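Carbonic anhydrase (PDB 3UCJ) probably catalyses the reversible hydration of carbon dioxide to hydrogencarbonate, using one zinc ion per subunit. Local coordinates at residues N73-S76 against N81-S84. Residues are numbered along the deposited sequence; the frame is centred on the assembly and turned at random.
Sequences NLVS and NCMS
The carbonyl oxygen of Ser76 is met by the Met83 side chain, whose CG lies 3.3 Å from Ser76 O. The methyl end returns to the same atom, with Met83 CE 3.5 Å from Ser76 O. Neither is a hydrogen bond; the thioether, bent at both chi2 and chi3, simply curls round the oxygen. That bend also brings Met83 CE to within 3.6 Å of Val75 CG1, the two side chains crossing at about a right angle. With CG1 anti to the backbone N (chi1 176°) and CG2 beside that N, Val75 offers CG1 to Met83 and CG2 to Cys82, where Val75 CG2 lies 4.1 Å from Cys82 SG. The same sulfur sits 4.1 Å from Leu74 O, a loose approach with no bond. Elsewhere, Val75 N bonds to Gln161 OE1 and the valine side chain reaches Ile45 of strand 42-47 and Val165 of helix 146-167. At the start of helix 80-92, Asp79 accepts bonds from the backbone N of Asn81 and Cys82, and Met83 also packs on Val122 of the second subunit. Here the loop after strand 65-70 packs against the first turns of helix 80-92, a strand-loop-helix connection within the alpha/beta core of a beta-class carbonic anhydrase.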
loop_
_atom_site.group_PDB
_atom_site.type_symbol
_atom_site.label_atom_id
_atom_site.label_comp_id
_atom_site.label_asym_id
_atom_site.label_seq_id
_atom_site.Cartn_x
_atom_site.Cartn_y
_atom_site.Cartn_z
ATOM N N ASN A 73 -4.008 -15.365 -3.138
ATOM C CA ASN A 73 -2.652 -15.741 -3.360
ATOM C C ASN A 73 -1.926 -14.865 -4.368
ATOM O O ASN A 73 -1.261 -15.299 -5.294
ATOM C CB ASN A 73 -2.466 -17.284 -3.607
ATOM C CG ASN A 73 -3.272 -17.859 -4.780
ATOM O OD1 ASN A 73 -4.363 -18.444 -4.574
ATOM N ND2 ASN A 73 -2.706 -17.812 -5.963
ATOM N N LEU A 74 -2.041 -13.569 -4.142
ATOM C CA LEU A 74 -1.556 -12.612 -5.099
ATOM C C LEU A 74 -0.150 -12.101 -4.657
ATOM O O LEU A 74 0.098 -11.952 -3.488
ATOM C CB LEU A 74 -2.454 -11.381 -5.031
ATOM C CG LEU A 74 -3.922 -11.709 -5.455
ATOM C CD1 LEU A 74 -4.596 -10.357 -5.525
ATOM C CD2 LEU A 74 -4.015 -12.261 -6.895
ATOM N N VAL A 75 0.649 -11.755 -5.632
ATOM C CA VAL A 75 2.026 -11.252 -5.385
ATOM C C VAL A 75 2.203 -9.998 -6.203
ATOM O O VAL A 75 2.179 -10.024 -7.463
ATOM C CB VAL A 75 3.046 -12.337 -5.876
ATOM C CG1 VAL A 75 4.547 -11.821 -5.747
ATOM C CG2 VAL A 75 2.815 -13.610 -5.140
ATOM N N SER A 76 2.434 -8.845 -5.536
ATOM C CA SER A 76 2.713 -7.679 -6.264
ATOM C C SER A 76 3.967 -7.025 -5.646
ATOM O O SER A 76 4.083 -7.000 -4.422
ATOM C CB SER A 76 1.560 -6.649 -5.985
ATOM O OG SER A 76 1.929 -5.380 -6.526
ATOM N N ASN A 81 3.393 -6.159 2.370
ATOM C CA ASN A 81 3.110 -7.308 3.170
ATOM C C ASN A 81 3.701 -8.590 2.516
ATOM O O ASN A 81 4.559 -9.319 3.095
ATOM C CB ASN A 81 1.518 -7.428 3.283
ATOM C CG ASN A 81 1.047 -8.529 4.176
ATOM O OD1 ASN A 81 1.542 -9.673 4.137
ATOM N ND2 ASN A 81 -0.116 -8.262 4.891
ATOM N N CYS A 82 3.214 -8.936 1.319
ATOM C CA CYS A 82 3.834 -10.098 0.644
ATOM C C CYS A 82 5.351 -9.881 0.350
ATOM O O CYS A 82 6.198 -10.843 0.555
ATOM C CB CYS A 82 3.154 -10.295 -0.725
ATOM S SG CYS A 82 3.700 -11.850 -1.558
ATOM N N MET A 83 5.720 -8.684 -0.053
ATOM C CA MET A 83 7.169 -8.437 -0.404
ATOM C C MET A 83 8.104 -8.600 0.813
ATOM O O MET A 83 9.262 -9.122 0.635
ATOM C CB MET A 83 7.355 -7.092 -1.056
ATOM C CG MET A 83 6.753 -7.046 -2.501
ATOM S SD MET A 83 7.794 -8.090 -3.593
ATOM C CE MET A 83 6.636 -9.365 -4.038
ATOM N N SER A 84 7.658 -8.267 2.033
ATOM C CA SER A 84 8.456 -8.479 3.281
ATOM C C SER A 84 8.671 -9.962 3.597
ATOM O O SER A 84 9.757 -10.393 3.966
ATOM C CB SER A 84 7.745 -7.801 4.487
ATOM O OG SER A 84 8.079 -6.478 4.278
#